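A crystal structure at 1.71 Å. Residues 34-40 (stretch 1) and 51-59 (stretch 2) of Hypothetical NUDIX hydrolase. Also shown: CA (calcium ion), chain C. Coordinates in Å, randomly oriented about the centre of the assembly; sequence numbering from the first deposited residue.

Stretch 1 34-40: QFVAGGG
Stretch 2 51-59: KRESIEELN

Strand 36-39 crosses helix 51-58 at 126° between their N-to-C directions, the axes 7.9 Å apart at closest, with the CA atoms of Val36 and Ser54 6.4 Å apart and those of Gly38 and Glu53 6.1 Å apart. A calcium ion joins them. The calcium ion is bound by Ala37 O (2.3 Å), Glu53 OE1 (2.3 Å), Glu57 OE2 (2.6 Å) and waters 2 and 3, so the 2.9 Å between Ala37 O and Glu57 OE2 reflects two ligands of one metal. Glu53 and Glu57, one helical turn apart, both point toward the strand; Glu53 folds back (chi1 m, chi2 m), whereas Glu57 extends (m, t). Glu57 OE2 also accepts from Ala37 N (3.1 Å, 164°), while water 1 lies between the strand and the carboxylate, 2.7 Å from Glu57 OE1 and 2.8 Å from Phe35 O.

Gly38 is extended (-177/169), and its lack of a side chain suits the place, since an ideal CB would lie 2.0 Å from Glu53 CD, a clash. Arg52 (t, t, p) salt-bridges through NH1 to Glu53 OE2 (2.8 Å) and Glu56 OE2 (3.1 Å), balancing carboxylate charge; its NH2 donates a weak bond to Gly39 O (3.1 Å). Water 2 donates to Glu56 OE1 (3.1 Å). Buried Val36 (chi1 t) supplies the apolar packing, its CG2 4.2 Å from Leu58 CD1.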

# COMPACT_ATOMS: atom_id res chain seq x y z
N GLN A 34 1.83 3.51 -15.50
CA GLN A 34 2.01 2.41 -14.54
C GLN A 34 3.30 1.63 -14.78
O GLN A 34 4.03 1.80 -15.79
CB GLN A 34 0.81 1.40 -14.61
CG GLN A 34 0.71 0.71 -16.00
CD GLN A 34 -0.57 -0.09 -16.26
OE1 GLN A 34 -0.80 -0.50 -17.42
NE2 GLN A 34 -1.34 -0.42 -15.20
N PHE A 35 3.59 0.73 -13.85
CA PHE A 35 4.66 -0.23 -14.00
C PHE A 35 4.14 -1.56 -14.57
O PHE A 35 2.97 -1.64 -14.95
CB PHE A 35 5.38 -0.43 -12.65
CG PHE A 35 6.08 0.81 -12.13
CD1 PHE A 35 7.03 1.46 -12.87
CD2 PHE A 35 5.88 1.26 -10.80
CE1 PHE A 35 7.71 2.58 -12.35
CE2 PHE A 35 6.51 2.40 -10.29
CZ PHE A 35 7.43 3.06 -11.06
N VAL A 36 5.05 -2.51 -14.78
CA VAL A 36 4.70 -3.85 -15.17
C VAL A 36 3.84 -4.43 -14.04
O VAL A 36 4.16 -4.29 -12.87
CB VAL A 36 5.97 -4.70 -15.43
CG1 VAL A 36 5.68 -6.21 -15.52
CG2 VAL A 36 6.70 -4.25 -16.64
N ALA A 37 2.71 -5.05 -14.38
CA ALA A 37 1.82 -5.58 -13.31
C ALA A 37 1.11 -6.82 -13.80
O ALA A 37 0.76 -6.91 -15.00
CB ALA A 37 0.79 -4.53 -12.88
N GLY A 38 0.84 -7.76 -12.92
CA GLY A 38 0.08 -8.92 -13.31
C GLY A 38 -0.20 -9.83 -12.16
O GLY A 38 0.48 -9.79 -11.16
N GLY A 39 -1.07 -10.80 -12.37
CA GLY A 39 -1.41 -11.72 -11.32
C GLY A 39 -0.78 -13.10 -11.47
O GLY A 39 -0.41 -13.54 -12.58
N GLY A 40 -0.66 -13.79 -10.33
CA GLY A 40 -0.18 -15.13 -10.30
C GLY A 40 -1.10 -16.02 -11.05
O GLY A 40 -2.34 -15.87 -10.97
N LYS A 51 8.78 -12.65 -13.48
CA LYS A 51 9.55 -12.90 -14.71
C LYS A 51 8.61 -12.94 -15.93
O LYS A 51 8.88 -12.31 -16.96
CB LYS A 51 10.35 -14.23 -14.64
CG LYS A 51 11.40 -14.37 -15.74
CD LYS A 51 12.18 -15.67 -15.60
CE LYS A 51 13.28 -15.83 -16.66
NZ LYS A 51 13.90 -17.20 -16.62
N ARG A 52 7.59 -13.76 -15.82
CA ARG A 52 6.63 -13.95 -16.92
C ARG A 52 6.02 -12.64 -17.37
O ARG A 52 5.96 -12.38 -18.59
CB ARG A 52 5.52 -14.93 -16.54
CG ARG A 52 4.56 -15.24 -17.73
CD ARG A 52 3.42 -16.23 -17.37
NE ARG A 52 2.85 -15.97 -16.05
CZ ARG A 52 2.04 -14.96 -15.77
NH1 ARG A 52 1.62 -14.12 -16.74
NH2 ARG A 52 1.63 -14.77 -14.51
N GLU A 53 5.58 -11.83 -16.39
CA GLU A 53 4.87 -10.57 -16.69
C GLU A 53 5.82 -9.59 -17.34
O GLU A 53 5.43 -8.81 -18.23
CB GLU A 53 4.26 -9.97 -15.44
CG GLU A 53 3.10 -10.80 -14.94
CD GLU A 53 1.82 -10.67 -15.82
OE1 GLU A 53 1.68 -9.66 -16.54
OE2 GLU A 53 0.94 -11.57 -15.71
N SER A 54 7.05 -9.56 -16.85
CA SER A 54 8.09 -8.74 -17.41
C SER A 54 8.36 -9.14 -18.85
O SER A 54 8.48 -8.27 -19.73
CB SER A 54 9.37 -8.84 -16.56
OG SER A 54 9.08 -8.28 -15.28
N ILE A 55 8.52 -10.43 -19.12
CA ILE A 55 8.67 -10.91 -20.50
C ILE A 55 7.44 -10.58 -21.40
O ILE A 55 7.61 -10.17 -22.53
CB ILE A 55 8.91 -12.43 -20.54
CG1 ILE A 55 10.24 -12.82 -19.88
CG2 ILE A 55 8.82 -12.88 -22.00
CD1 ILE A 55 10.34 -14.30 -19.48
N GLU A 56 6.20 -10.73 -20.90
CA GLU A 56 5.03 -10.47 -21.68
C GLU A 56 4.98 -8.97 -22.02
O GLU A 56 4.77 -8.59 -23.17
CB GLU A 56 3.74 -10.88 -20.95
CG GLU A 56 3.59 -12.40 -20.68
CD GLU A 56 2.28 -12.79 -19.94
OE1 GLU A 56 1.56 -11.87 -19.47
OE2 GLU A 56 1.98 -14.02 -19.84
N GLU A 57 5.22 -8.12 -21.04
CA GLU A 57 4.99 -6.69 -21.29
C GLU A 57 6.10 -5.98 -22.05
O GLU A 57 5.82 -4.99 -22.72
CB GLU A 57 4.70 -5.96 -19.97
CG GLU A 57 3.41 -6.45 -19.29
CD GLU A 57 2.92 -5.51 -18.22
OE1 GLU A 57 3.29 -4.30 -18.26
OE2 GLU A 57 2.16 -5.95 -17.32
N LEU A 58 7.34 -6.45 -21.91
CA LEU A 58 8.53 -5.82 -22.53
C LEU A 58 9.16 -6.60 -23.70
O LEU A 58 10.13 -6.14 -24.31
CB LEU A 58 9.58 -5.53 -21.40
CG LEU A 58 9.01 -4.80 -20.21
CD1 LEU A 58 10.07 -4.61 -19.14
CD2 LEU A 58 8.45 -3.45 -20.59
N ASN A 59 8.53 -7.73 -24.05
CA ASN A 59 8.95 -8.63 -25.12
C ASN A 59 10.45 -8.91 -25.11
O ASN A 59 11.15 -8.69 -26.09
CB ASN A 59 8.42 -8.11 -26.45
CG ASN A 59 6.91 -8.27 -26.55
OD1 ASN A 59 6.40 -9.39 -26.62
ND2 ASN A 59 6.19 -7.17 -26.48
CA CA C . 0.32 -7.84 -17.07
O HOH W 1 1.39 -2.86 -16.90
O HOH W 2 -0.11 -9.42 -18.47
O HOH W 3 -2.08 -7.46 -15.97